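Long-range contacts in ectonucleotide pyrophosphatase/phosphodiesterase family member 5 (Mus musculus, PDB 5VEO), which probably hydrolyses phosphodiester bonds in nucleotide substrates as a zinc-dependent ectoenzyme, and here holds AMP in a deliberately inactivated active site: residues Lys57-His62 with Val77-Phe82; Phe70-Gly75 with Tyr293-Arg298; Lys88-Glu93 with Lys101-Ala106; His252-Ala257 with His325-Ala330. The protein carries 1 engineered substitution. All coordinates share one frame; numbering follows the deposited sequence.

Overall arrangement
All four contacts are mostly buried, but contact 1 is the deepest, its centre about 8 Å from the centre of the chain, against about 13 Å for contact 4 and about 15 Å for contacts 2 and 3. Contacts 1, 3 and 4 all touch AMP, which contact 2 does not. Contacts 1 and 3 share the hairpin of strands 80-83 and 88-91. Tyr293 of contact 2 reaches Val77 of contact 1, and Lys57 of contact 1 reaches His325 of contact 4. The chemistry differs: N-H hydrogen bonds to phosphate in contact 1, carboxylate, amide and guanidinium bonds to backbone in contact 2, aromatic packing in contact 3, proline on tyrosine, with a zinc ligand, in contact 4.

Contact 1. Residues Lys57-His62 with Val77-Phe82; sequences KAYPNH and VANDMF. Engineered in segment 57-62: Ala58 (natural residue Thr). With AMP (adenosine monophosphate), chain Q.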
# COMPACT_ATOMS: atom_id res chain seq x y z
N LYS A 57 2.30 5.29 -0.38
CA LYS A 57 2.16 5.00 1.05
C LYS A 57 1.16 3.86 1.26
O LYS A 57 0.43 3.45 0.35
CB LYS A 57 1.73 6.25 1.84
CG LYS A 57 2.67 7.45 1.69
CD LYS A 57 3.58 7.56 2.82
CE LYS A 57 4.38 8.83 2.91
NZ LYS A 57 5.57 8.48 3.79
N ALA A 58 1.07 3.37 2.50
CA ALA A 58 0.28 2.17 2.80
C ALA A 58 -1.20 2.34 2.51
O ALA A 58 -1.82 1.45 1.89
CB ALA A 58 0.47 1.78 4.27
N TYR A 59 -1.83 3.39 3.00
CA TYR A 59 -3.29 3.35 2.98
C TYR A 59 -3.81 3.54 1.55
O TYR A 59 -4.70 2.79 1.13
CB TYR A 59 -3.88 4.33 4.02
CG TYR A 59 -4.09 3.54 5.28
CD1 TYR A 59 -3.02 2.92 5.92
CD2 TYR A 59 -5.36 3.28 5.76
CE1 TYR A 59 -3.22 2.10 7.03
CE2 TYR A 59 -5.56 2.48 6.86
CZ TYR A 59 -4.49 1.90 7.50
OH TYR A 59 -4.73 1.08 8.58
N PRO A 60 -3.26 4.46 0.75
CA PRO A 60 -3.72 4.52 -0.65
C PRO A 60 -3.45 3.21 -1.39
O PRO A 60 -4.30 2.76 -2.17
CB PRO A 60 -2.91 5.69 -1.23
CG PRO A 60 -2.55 6.51 -0.09
CD PRO A 60 -2.37 5.59 1.07
N ASN A 61 -2.29 2.59 -1.18
CA ASN A 61 -1.95 1.44 -2.01
C ASN A 61 -2.67 0.17 -1.61
O ASN A 61 -3.08 -0.60 -2.48
CB ASN A 61 -0.44 1.27 -2.05
CG ASN A 61 0.12 2.11 -3.14
OD1 ASN A 61 0.13 1.70 -4.30
ND2 ASN A 61 0.47 3.36 -2.81
N HIS A 62 -2.90 -0.05 -0.31
CA HIS A 62 -3.67 -1.23 0.06
C HIS A 62 -5.13 -1.08 -0.37
O HIS A 62 -5.75 -2.06 -0.81
CB HIS A 62 -3.58 -1.50 1.57
CG HIS A 62 -2.26 -2.05 2.03
ND1 HIS A 62 -1.24 -1.25 2.47
CD2 HIS A 62 -1.82 -3.33 2.16
CE1 HIS A 62 -0.22 -2.01 2.84
NE2 HIS A 62 -0.54 -3.27 2.66
N VAL A 77 -6.45 9.08 -0.07
CA VAL A 77 -5.38 9.71 -0.85
C VAL A 77 -4.05 9.78 -0.10
O VAL A 77 -3.02 10.02 -0.74
CB VAL A 77 -5.78 11.12 -1.33
CG1 VAL A 77 -7.11 11.08 -2.08
CG2 VAL A 77 -5.86 12.12 -0.20
N ALA A 78 -4.04 9.53 1.20
CA ALA A 78 -2.83 9.60 2.00
C ALA A 78 -3.09 8.90 3.32
O ALA A 78 -4.23 8.58 3.66
CB ALA A 78 -2.40 11.05 2.23
N ASN A 79 -2.01 8.68 4.09
CA ASN A 79 -2.13 8.19 5.46
C ASN A 79 -2.62 9.26 6.40
O ASN A 79 -3.10 8.94 7.49
CB ASN A 79 -0.80 7.68 6.00
CG ASN A 79 -0.26 6.48 5.24
OD1 ASN A 79 -0.98 5.77 4.52
ND2 ASN A 79 1.01 6.23 5.45
N ASP A 80 -2.44 10.53 6.03
CA ASP A 80 -2.89 11.68 6.80
C ASP A 80 -3.64 12.59 5.84
O ASP A 80 -3.07 13.03 4.84
CB ASP A 80 -1.72 12.42 7.45
CG ASP A 80 -1.09 11.62 8.55
OD1 ASP A 80 -0.13 10.88 8.26
OD2 ASP A 80 -1.56 11.69 9.69
N MET A 81 -4.91 12.85 6.14
CA MET A 81 -5.79 13.58 5.25
C MET A 81 -6.63 14.57 6.04
O MET A 81 -6.86 14.41 7.24
CB MET A 81 -6.77 12.67 4.52
CG MET A 81 -6.15 11.66 3.61
SD MET A 81 -7.43 10.67 2.82
CE MET A 81 -7.75 9.42 4.05
N PHE A 82 -7.15 15.54 5.31
CA PHE A 82 -8.17 16.44 5.83
C PHE A 82 -9.24 16.57 4.75
O PHE A 82 -8.94 16.93 3.61
CB PHE A 82 -7.60 17.81 6.18
CG PHE A 82 -8.66 18.83 6.55
CD1 PHE A 82 -9.45 18.63 7.67
CD2 PHE A 82 -8.88 19.93 5.76
CE1 PHE A 82 -10.44 19.56 8.02
CE2 PHE A 82 -9.89 20.86 6.10
CZ PHE A 82 -10.65 20.67 7.23
P AMP Q . 3.41 3.15 5.60
O1P AMP Q . 2.72 4.17 4.75
O2P AMP Q . 4.70 3.71 6.21
O3P AMP Q . 3.68 1.84 4.88
O5' AMP Q . 2.45 2.78 6.83
C5' AMP Q . 2.61 1.51 7.48
C4' AMP Q . 2.35 1.55 8.96
O4' AMP Q . 0.95 1.64 9.17
C3' AMP Q . 2.80 0.28 9.68
O3' AMP Q . 3.96 0.52 10.44
C2' AMP Q . 1.63 -0.08 10.60
O2' AMP Q . 1.97 -0.29 11.95
C1' AMP Q . 0.68 1.09 10.44
N9 AMP Q . -0.71 0.71 10.49
C8 AMP Q . -1.38 -0.08 9.63
N7 AMP Q . -2.68 -0.18 10.01
C5 AMP Q . -2.80 0.58 11.13
C6 AMP Q . -3.90 0.95 12.05
N6 AMP Q . -5.14 0.46 11.85
N1 AMP Q . -3.62 1.76 13.09
C2 AMP Q . -2.39 2.27 13.31
N3 AMP Q . -1.35 2.00 12.52
C4 AMP Q . -1.51 1.16 11.44
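The Tyr59 ring turns an edge, not a face, to the adenine of AMP, with its OH 2.8 Å from AMP N7 and AMP C8 lying in the ring plane. The Asn79 amide stands at 89° to that ring, its OD1 meeting the ring obliquely, and Ala58 CA sits at the edge of the His62 imidazole. This is the nucleophile end of an alkaline-phosphatase-superfamily active site. Lys57 is the N-cap of helix 58-67, and the next residue, Ala58, is an engineered replacement for threonine, the usual nucleophile in this enzyme family. Asn79 links the loop to the helix start and to the nucleotide: OD1 takes the N-H of Tyr59 at 2.9 Å, within the carbonyl plane, while ND2 donates to AMP O1P at 2.8 Å. The N-H of Ala58 points at the same oxygen, 2.9 Å away and at 162°, so O1P is gripped by two donors, a pairing consistent with a role in stabilising negative charge on phosphate. Lys57 crosses Asn79 at about a right angle, its CB near Asn79 ND2, then bends at chi2 (-98°) and carries NZ off to His325 O. Toward Val77 the proline ring packs on backbone, Pro60 CG lying 3.6 Å from Val77 C. Within the helix start, Lys57 O accepts hydrogen bonds from Asn61 N and Asn61 ND2, the latter on a lone pair 3.2 Å away.

Contact 2. Residues Phe70-Gly75 with Tyr293-Arg298; sequences FAENHG and YKHNDR. With NAG (2-acetamido-2-deoxy-beta-D-glucopyranose), chain H.
The short helix 71-74 ends at Gly75, whose positive phi (88°) turns the chain out of the helix, and an irregular loop passes alongside it, Glu72 CA and Tyr293 CA being 4.7 Å apart. Glu72 buries more surface here than any other residue. Its CG takes the crowded position between backbone N and carbonyl carbon, and the chain then runs straight, so the carboxylate lies beside the loop backbone. OE2 accepts the N-H of His295 at 2.9 Å, met from above the carboxylate plane, with Lys294 N 3.1 Å from the same oxygen. The His295 ring points the same way beside the carboxylate, its CD2 3.2 Å from Glu72 OE2. Two small motifs shape the loop: an inverse gamma turn centred on His295, and an Asx turn in which Asn296 OD1 takes the N-H of Arg298 in plane on a lone pair. That turn fixes the Asn296 amide so that ND2 can donate to Glu72 O at 2.9 Å, from 41° above the carbonyl plane; ND2 also bonds Glu105 OE2. Arg298 extends from CG to NE and brings NH1 to Gly75 O, 2.9 Å away and in the guanidinium plane. Its NE forms a salt bridge with Asp83, and its NH2 a hydrogen bond to Lys101 O. At the helix start, Ala71 CB packs against Tyr293 CD2 at 4.2 Å, while the tyrosine hydroxyl reaches Val77 O.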
# COMPACT_ATOMS: atom_id res chain seq x y z
N PHE A 70 -7.64 4.15 -8.71
CA PHE A 70 -6.68 5.17 -8.33
C PHE A 70 -7.17 5.93 -7.11
O PHE A 70 -8.36 5.91 -6.77
CB PHE A 70 -6.45 6.14 -9.49
CG PHE A 70 -5.75 5.52 -10.65
CD1 PHE A 70 -4.45 5.08 -10.52
CD2 PHE A 70 -6.40 5.37 -11.86
CE1 PHE A 70 -3.79 4.51 -11.59
CE2 PHE A 70 -5.74 4.81 -12.94
CZ PHE A 70 -4.44 4.37 -12.81
N ALA A 71 -6.23 6.59 -6.42
CA ALA A 71 -6.54 7.23 -5.14
C ALA A 71 -7.56 8.36 -5.28
O ALA A 71 -8.37 8.56 -4.37
CB ALA A 71 -5.26 7.74 -4.47
N GLU A 72 -7.54 9.12 -6.38
CA GLU A 72 -8.52 10.18 -6.50
C GLU A 72 -9.94 9.63 -6.55
O GLU A 72 -10.89 10.36 -6.21
CB GLU A 72 -8.24 11.07 -7.72
CG GLU A 72 -8.52 10.40 -9.07
CD GLU A 72 -8.07 11.24 -10.27
OE1 GLU A 72 -8.21 10.74 -11.41
OE2 GLU A 72 -7.59 12.37 -10.07
N ASN A 73 -10.11 8.37 -6.96
CA ASN A 73 -11.41 7.72 -7.03
C ASN A 73 -11.78 7.00 -5.74
O ASN A 73 -12.93 7.12 -5.30
CB ASN A 73 -11.44 6.73 -8.19
CG ASN A 73 -11.09 7.40 -9.51
OD1 ASN A 73 -10.07 7.10 -10.11
ND2 ASN A 73 -11.92 8.33 -9.93
N HIS A 74 -10.87 6.26 -5.11
CA HIS A 74 -11.32 5.57 -3.90
C HIS A 74 -11.25 6.44 -2.65
O HIS A 74 -11.86 6.07 -1.64
CB HIS A 74 -10.60 4.24 -3.70
CG HIS A 74 -9.12 4.32 -3.48
ND1 HIS A 74 -8.53 5.13 -2.53
CD2 HIS A 74 -8.11 3.62 -4.05
CE1 HIS A 74 -7.23 4.94 -2.54
NE2 HIS A 74 -6.95 4.03 -3.46
N GLY A 75 -10.58 7.59 -2.70
CA GLY A 75 -10.66 8.61 -1.67
C GLY A 75 -9.69 8.46 -0.51
O GLY A 75 -9.63 9.37 0.33
N TYR A 293 -4.46 11.76 -9.16
CA TYR A 293 -4.46 12.13 -7.77
C TYR A 293 -5.35 13.32 -7.48
O TYR A 293 -5.96 13.35 -6.41
CB TYR A 293 -3.00 12.37 -7.31
CG TYR A 293 -2.83 12.36 -5.83
CD1 TYR A 293 -2.50 13.52 -5.14
CD2 TYR A 293 -3.02 11.20 -5.10
CE1 TYR A 293 -2.34 13.51 -3.78
CE2 TYR A 293 -2.86 11.18 -3.73
CZ TYR A 293 -2.55 12.35 -3.07
OH TYR A 293 -2.38 12.37 -1.71
N LYS A 294 -5.62 14.18 -8.45
CA LYS A 294 -6.10 15.53 -8.21
C LYS A 294 -7.62 15.67 -8.10
O LYS A 294 -8.08 16.66 -7.52
CB LYS A 294 -5.57 16.45 -9.32
CG LYS A 294 -6.35 16.46 -10.59
CD LYS A 294 -5.86 17.58 -11.51
CE LYS A 294 -4.87 17.03 -12.44
NZ LYS A 294 -4.30 18.06 -13.36
N HIS A 295 -8.41 14.74 -8.64
CA HIS A 295 -9.86 14.94 -8.72
C HIS A 295 -10.55 14.43 -7.46
O HIS A 295 -11.36 13.51 -7.48
CB HIS A 295 -10.42 14.25 -9.96
CG HIS A 295 -9.88 14.81 -11.24
ND1 HIS A 295 -10.10 16.11 -11.64
CD2 HIS A 295 -9.12 14.24 -12.21
CE1 HIS A 295 -9.51 16.32 -12.81
NE2 HIS A 295 -8.92 15.20 -13.18
N ASN A 296 -10.22 15.06 -6.34
CA ASN A 296 -10.78 14.68 -5.05
C ASN A 296 -10.60 15.83 -4.09
O ASN A 296 -9.53 16.45 -4.05
CB ASN A 296 -10.10 13.42 -4.50
CG ASN A 296 -10.88 12.78 -3.38
OD1 ASN A 296 -10.91 13.29 -2.25
ND2 ASN A 296 -11.53 11.66 -3.67
N ASP A 297 -11.65 16.13 -3.31
CA ASP A 297 -11.58 17.27 -2.40
C ASP A 297 -10.62 17.03 -1.23
O ASP A 297 -10.32 17.98 -0.49
CB ASP A 297 -12.98 17.61 -1.88
CG ASP A 297 -13.93 18.06 -2.99
OD1 ASP A 297 -13.46 18.61 -4.02
OD2 ASP A 297 -15.16 17.88 -2.82
N ARG A 298 -10.11 15.82 -1.05
CA ARG A 298 -9.07 15.56 -0.06
C ARG A 298 -7.67 15.83 -0.57
O ARG A 298 -6.70 15.70 0.19
CB ARG A 298 -9.17 14.11 0.43
CG ARG A 298 -10.46 13.86 1.16
CD ARG A 298 -10.78 12.40 1.24
NE ARG A 298 -12.10 12.24 1.83
CZ ARG A 298 -12.75 11.09 1.93
NH1 ARG A 298 -12.20 9.97 1.49
NH2 ARG A 298 -13.96 11.09 2.46
C1 NAG H . -10.97 5.07 -12.91
C2 NAG H . -11.08 6.14 -13.97
C3 NAG H . -12.20 7.10 -13.61
C4 NAG H . -13.50 6.35 -13.32
C5 NAG H . -13.26 5.21 -12.33
C6 NAG H . -14.47 4.31 -12.17
C7 NAG H . -9.11 6.84 -15.26
C8 NAG H . -7.89 7.70 -15.27
N2 NAG H . -9.84 6.87 -14.14
O3 NAG H . -12.40 7.99 -14.70
O4 NAG H . -14.44 7.25 -12.76
O5 NAG H . -12.20 4.37 -12.80
O6 NAG H . -15.00 3.95 -13.44
O7 NAG H . -9.44 6.16 -16.23
O HOH W 1 -13.44 6.92 0.39

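Contact 3. Residues Lys88-Glu93 with Lys101-Ala106; sequences KSFSLE and KFWEEA. With FUC (alpha-L-fucopyranose), chain C; AMP (adenosine monophosphate), chain Q.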
# COMPACT_ATOMS: atom_id res chain seq x y z
N LYS A 88 -13.14 16.98 8.78
CA LYS A 88 -12.61 15.90 9.59
C LYS A 88 -11.23 15.52 9.09
O LYS A 88 -10.99 15.49 7.88
CB LYS A 88 -13.49 14.65 9.53
CG LYS A 88 -14.86 14.82 10.18
CD LYS A 88 -14.77 14.96 11.68
CE LYS A 88 -16.16 14.97 12.29
NZ LYS A 88 -16.23 15.66 13.60
N SER A 89 -10.36 15.19 10.03
CA SER A 89 -9.05 14.63 9.77
C SER A 89 -9.05 13.10 9.87
O SER A 89 -9.86 12.49 10.58
CB SER A 89 -8.03 15.20 10.77
OG SER A 89 -7.80 16.56 10.53
N PHE A 90 -8.07 12.51 9.18
CA PHE A 90 -7.77 11.09 9.17
C PHE A 90 -6.27 11.00 9.40
O PHE A 90 -5.51 11.73 8.74
CB PHE A 90 -8.20 10.50 7.82
CG PHE A 90 -7.80 9.07 7.54
CD1 PHE A 90 -8.78 8.09 7.46
CD2 PHE A 90 -6.50 8.73 7.21
CE1 PHE A 90 -8.47 6.79 7.12
CE2 PHE A 90 -6.17 7.41 6.88
CZ PHE A 90 -7.16 6.44 6.85
N SER A 91 -5.83 10.18 10.35
CA SER A 91 -4.41 10.12 10.67
C SER A 91 -4.01 8.73 11.12
O SER A 91 -4.40 8.27 12.19
CB SER A 91 -4.03 11.14 11.74
OG SER A 91 -2.70 10.89 12.14
N LEU A 92 -3.16 8.10 10.32
CA LEU A 92 -2.67 6.78 10.63
C LEU A 92 -1.87 6.78 11.93
O LEU A 92 -2.03 5.90 12.77
CB LEU A 92 -1.84 6.28 9.46
CG LEU A 92 -1.26 4.89 9.58
CD1 LEU A 92 -2.40 3.91 9.79
CD2 LEU A 92 -0.48 4.58 8.33
N GLU A 93 -1.03 7.81 12.12
CA GLU A 93 -0.14 7.84 13.27
C GLU A 93 -0.90 7.92 14.58
O GLU A 93 -0.39 7.47 15.62
CB GLU A 93 0.84 9.01 13.16
CG GLU A 93 1.90 8.82 12.09
CD GLU A 93 1.41 9.19 10.71
OE1 GLU A 93 0.22 9.56 10.59
OE2 GLU A 93 2.22 9.12 9.75
N LYS A 101 -16.71 7.41 6.72
CA LYS A 101 -16.87 8.28 5.56
C LYS A 101 -15.57 8.46 4.77
O LYS A 101 -15.62 8.79 3.58
CB LYS A 101 -17.41 9.63 6.00
CG LYS A 101 -18.88 9.57 6.44
CD LYS A 101 -19.72 10.60 5.69
CE LYS A 101 -21.23 10.30 5.70
NZ LYS A 101 -21.74 10.02 4.32
N PHE A 102 -14.41 8.24 5.39
CA PHE A 102 -13.17 8.33 4.63
C PHE A 102 -13.01 7.18 3.64
O PHE A 102 -12.21 7.30 2.72
CB PHE A 102 -11.97 8.39 5.57
CG PHE A 102 -11.67 9.78 6.02
CD1 PHE A 102 -11.02 10.67 5.18
CD2 PHE A 102 -12.10 10.23 7.25
CE1 PHE A 102 -10.76 11.97 5.58
CE2 PHE A 102 -11.86 11.53 7.66
CZ PHE A 102 -11.20 12.40 6.82
N TRP A 103 -13.75 6.09 3.83
CA TRP A 103 -13.62 4.86 3.04
C TRP A 103 -14.73 4.67 2.01
O TRP A 103 -14.58 3.84 1.10
CB TRP A 103 -13.62 3.66 3.99
CG TRP A 103 -12.49 3.70 4.96
CD1 TRP A 103 -12.45 4.37 6.16
CD2 TRP A 103 -11.21 3.09 4.80
NE1 TRP A 103 -11.22 4.19 6.76
CE2 TRP A 103 -10.44 3.42 5.94
CE3 TRP A 103 -10.64 2.30 3.80
CZ2 TRP A 103 -9.14 2.95 6.10
CZ3 TRP A 103 -9.35 1.85 3.97
CH2 TRP A 103 -8.61 2.18 5.10
N GLU A 104 -15.84 5.38 2.15
CA GLU A 104 -17.06 5.00 1.46
C GLU A 104 -17.19 5.59 0.06
O GLU A 104 -18.25 5.44 -0.57
CB GLU A 104 -18.24 5.35 2.36
CG GLU A 104 -18.31 4.36 3.51
CD GLU A 104 -19.35 4.68 4.56
OE1 GLU A 104 -19.73 5.86 4.74
OE2 GLU A 104 -19.79 3.71 5.21
N GLU A 105 -16.15 6.23 -0.48
CA GLU A 105 -16.19 6.56 -1.90
C GLU A 105 -15.94 5.35 -2.78
O GLU A 105 -16.11 5.44 -4.00
CB GLU A 105 -15.18 7.68 -2.20
CG GLU A 105 -15.50 8.89 -1.35
CD GLU A 105 -14.58 10.07 -1.51
OE1 GLU A 105 -14.87 11.11 -0.87
OE2 GLU A 105 -13.60 10.00 -2.27
N ALA A 106 -15.58 4.21 -2.19
CA ALA A 106 -15.39 2.97 -2.91
C ALA A 106 -15.93 1.83 -2.05
O ALA A 106 -16.37 2.04 -0.92
CB ALA A 106 -13.92 2.73 -3.26
C1 FUC C . -11.20 19.02 14.83
C2 FUC C . -10.94 17.56 14.50
C3 FUC C . -11.27 17.28 13.06
C4 FUC C . -10.45 18.22 12.17
C5 FUC C . -10.75 19.67 12.56
C6 FUC C . -9.86 20.67 11.84
O2 FUC C . -11.69 16.72 15.31
O3 FUC C . -10.93 15.94 12.75
O4 FUC C . -9.05 17.93 12.34
O5 FUC C . -10.53 19.89 13.95
P AMP Q . 3.41 3.15 5.60
O1P AMP Q . 2.72 4.17 4.75
O2P AMP Q . 4.70 3.71 6.21
O3P AMP Q . 3.68 1.84 4.88
O5' AMP Q . 2.45 2.78 6.83
C5' AMP Q . 2.61 1.51 7.48
C4' AMP Q . 2.35 1.55 8.96
O4' AMP Q . 0.95 1.64 9.17
C3' AMP Q . 2.80 0.28 9.68
O3' AMP Q . 3.96 0.52 10.44
C2' AMP Q . 1.63 -0.08 10.60
O2' AMP Q . 1.97 -0.29 11.95
C1' AMP Q . 0.68 1.09 10.44
N9 AMP Q . -0.71 0.71 10.49
C8 AMP Q . -1.38 -0.08 9.63
N7 AMP Q . -2.68 -0.18 10.01
C5 AMP Q . -2.80 0.58 11.13
C6 AMP Q . -3.90 0.95 12.05
N6 AMP Q . -5.14 0.46 11.85
N1 AMP Q . -3.62 1.76 13.09
C2 AMP Q . -2.39 2.27 13.31
N3 AMP Q . -1.35 2.00 12.52
C4 AMP Q . -1.51 1.16 11.44
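Phe90 CB sits squarely over the Phe102 ring, 3.6 Å from the centroid and only 7° off the normal, a CH-pi contact. From there the Phe90 ring slides past Phe102 in the opposite direction, so that CD1 reaches Phe102 CG at 3.6 Å and the two planes stand oblique at 54°. Phe90's far end meets Trp103, whose NE1 lies in the plane of the Phe90 ring, 3.8 Å from Phe90 CE1. The three rings make an aromatic cluster. Phe90 enters it with CG anti to the backbone N (chi1 172°). The Phe102 edge touches backbone, its CZ 3.3 Å from Lys88 O. Further out, Trp103 NE1 donates to Ile97 O, which fixes the turn of the indole. Near the start of the strand Ser89 binds fucose of the attached glycan, its N hydrogen-bonded to FUC O3 (2.9 Å) and its OG to O4. Further along the chain Leu92 CD1 lies 3.3 Å from AMP C4, lining the nucleotide pocket. Strand 88-91 pairs antiparallel with 80-83, Met81 packing on Phe90 and Phe102. Tyr59 of helix 58-67 touches Phe90, Tyr63 of that helix meets Trp103 edge-to-face, and the 101-106 segment leads toward helix 109-115.

Contact 4. Residues His252-Ala257 with His325-Ala330; sequences HSPVAA and HGYDNA. With ZN (zinc ion), chain D; AMP (adenosine monophosphate), chain Q.
Tyr327 OH is held by two hydrogen bonds, one accepted from a water at 3.0 Å and one with Trp310 O. The same water bonds Ser253 OG at 2.8 Å, so it links the two segments beside the contact of Pro254 with Tyr327. Pro254, which follows a cis peptide bond, sets the CB-CG edge of its ring over the face of Tyr327: CG is 3.6 Å from the ring centroid and 6° off the normal, a CH-pi contact, and CB comes to 3.2 Å from CE1. Proline CD presses on His325 O, 3.1 Å away. Gly326, with positive phi, lies against the proline, and Val255 CG2 meets Gly326 O at 3.5 Å. The same loop carries a zinc ligand. His325 NE2 binds zinc at 2.1 Å, together with AMP O2P at 1.9 Å, and Asp177 and His181 complete the site. The ND1 side of the imidazole is held by Thr56 O, which fixes its rotation. Pro254 leads into strand 255-260, which in its four-stranded antiparallel sheet runs between 247-249 and 302-306, while the 325-330 loop leaves strand 323-324 on its way to strand 338-341 of the large mixed sheet.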
# COMPACT_ATOMS: atom_id res chain seq x y z
N HIS A 252 3.29 15.46 5.72
CA HIS A 252 4.62 16.13 5.77
C HIS A 252 5.58 15.77 4.63
O HIS A 252 6.01 16.64 3.87
CB HIS A 252 5.30 15.86 7.12
CG HIS A 252 4.69 16.61 8.27
ND1 HIS A 252 5.45 17.34 9.17
CD2 HIS A 252 3.41 16.74 8.68
CE1 HIS A 252 4.65 17.88 10.08
NE2 HIS A 252 3.41 17.53 9.80
N SER A 253 6.02 14.52 4.57
CA SER A 253 7.11 14.15 3.64
C SER A 253 6.86 12.75 3.11
O SER A 253 6.43 11.88 3.86
CB SER A 253 8.48 14.20 4.33
OG SER A 253 9.55 14.08 3.40
N PRO A 254 7.16 12.52 1.82
CA PRO A 254 7.78 13.40 0.83
C PRO A 254 6.78 14.14 -0.05
O PRO A 254 7.17 14.83 -1.00
CB PRO A 254 8.61 12.44 0.01
CG PRO A 254 7.76 11.20 -0.03
CD PRO A 254 7.11 11.12 1.33
N VAL A 255 5.50 14.02 0.27
CA VAL A 255 4.46 14.76 -0.45
C VAL A 255 3.78 15.66 0.56
O VAL A 255 2.92 15.23 1.34
CB VAL A 255 3.48 13.83 -1.17
CG1 VAL A 255 2.41 14.64 -1.92
CG2 VAL A 255 4.27 12.92 -2.12
N ALA A 256 4.21 16.91 0.60
CA ALA A 256 3.67 17.88 1.55
C ALA A 256 2.33 18.37 1.04
O ALA A 256 2.24 18.99 -0.03
CB ALA A 256 4.66 19.03 1.74
N ALA A 257 1.29 18.10 1.81
CA ALA A 257 -0.07 18.51 1.48
C ALA A 257 -0.34 19.75 2.30
O ALA A 257 -0.40 19.68 3.53
CB ALA A 257 -1.05 17.39 1.79
N HIS A 325 9.31 6.48 1.69
CA HIS A 325 8.55 6.20 0.48
C HIS A 325 7.40 7.21 0.44
O HIS A 325 7.21 7.99 1.37
CB HIS A 325 8.06 4.75 0.49
CG HIS A 325 7.28 4.41 1.71
ND1 HIS A 325 5.91 4.59 1.79
CD2 HIS A 325 7.67 4.01 2.94
CE1 HIS A 325 5.49 4.26 3.00
NE2 HIS A 325 6.55 3.92 3.72
N GLY A 326 6.63 7.16 -0.62
CA GLY A 326 5.63 8.17 -0.91
C GLY A 326 5.90 8.93 -2.18
O GLY A 326 4.99 9.59 -2.70
N TYR A 327 7.12 8.80 -2.71
CA TYR A 327 7.57 9.47 -3.92
C TYR A 327 6.81 8.99 -5.16
O TYR A 327 6.08 7.99 -5.16
CB TYR A 327 9.06 9.21 -4.11
CG TYR A 327 9.90 9.62 -2.92
CD1 TYR A 327 10.33 10.93 -2.77
CD2 TYR A 327 10.25 8.71 -1.94
CE1 TYR A 327 11.09 11.32 -1.68
CE2 TYR A 327 11.00 9.09 -0.85
CZ TYR A 327 11.42 10.39 -0.72
OH TYR A 327 12.17 10.76 0.37
N ASP A 328 7.01 9.74 -6.25
CA ASP A 328 6.55 9.41 -7.59
C ASP A 328 6.48 7.90 -7.83
O ASP A 328 7.49 7.20 -7.68
CB ASP A 328 7.50 10.08 -8.58
CG ASP A 328 7.02 10.07 -10.01
OD1 ASP A 328 6.11 9.31 -10.37
OD2 ASP A 328 7.60 10.86 -10.79
N ASN A 329 5.30 7.40 -8.24
CA ASN A 329 5.14 5.96 -8.46
C ASN A 329 5.82 5.48 -9.74
O ASN A 329 5.82 4.27 -9.99
CB ASN A 329 3.66 5.58 -8.49
CG ASN A 329 2.90 6.20 -9.63
OD1 ASN A 329 3.20 7.31 -10.09
ND2 ASN A 329 1.89 5.49 -10.11
N ALA A 330 6.36 6.37 -10.57
CA ALA A 330 7.16 5.92 -11.69
C ALA A 330 8.54 5.43 -11.27
O ALA A 330 9.23 4.77 -12.05
CB ALA A 330 7.32 7.04 -12.71
ZN ZN D . 6.43 3.05 5.59
P AMP Q . 3.41 3.15 5.60
O1P AMP Q . 2.72 4.17 4.75
O2P AMP Q . 4.70 3.71 6.21
O3P AMP Q . 3.68 1.84 4.88
O5' AMP Q . 2.45 2.78 6.83
C5' AMP Q . 2.61 1.51 7.48
C4' AMP Q . 2.35 1.55 8.96
O4' AMP Q . 0.95 1.64 9.17
C3' AMP Q . 2.80 0.28 9.68
O3' AMP Q . 3.96 0.52 10.44
C2' AMP Q . 1.63 -0.08 10.60
O2' AMP Q . 1.97 -0.29 11.95
C1' AMP Q . 0.68 1.09 10.44
N9 AMP Q . -0.71 0.71 10.49
C8 AMP Q . -1.38 -0.08 9.63
N7 AMP Q . -2.68 -0.18 10.01
C5 AMP Q . -2.80 0.58 11.13
C6 AMP Q . -3.90 0.95 12.05
N6 AMP Q . -5.14 0.46 11.85
N1 AMP Q . -3.62 1.76 13.09
C2 AMP Q . -2.39 2.27 13.31
N3 AMP Q . -1.35 2.00 12.52
C4 AMP Q . -1.51 1.16 11.44
O HOH W 2 10.92 11.72 2.98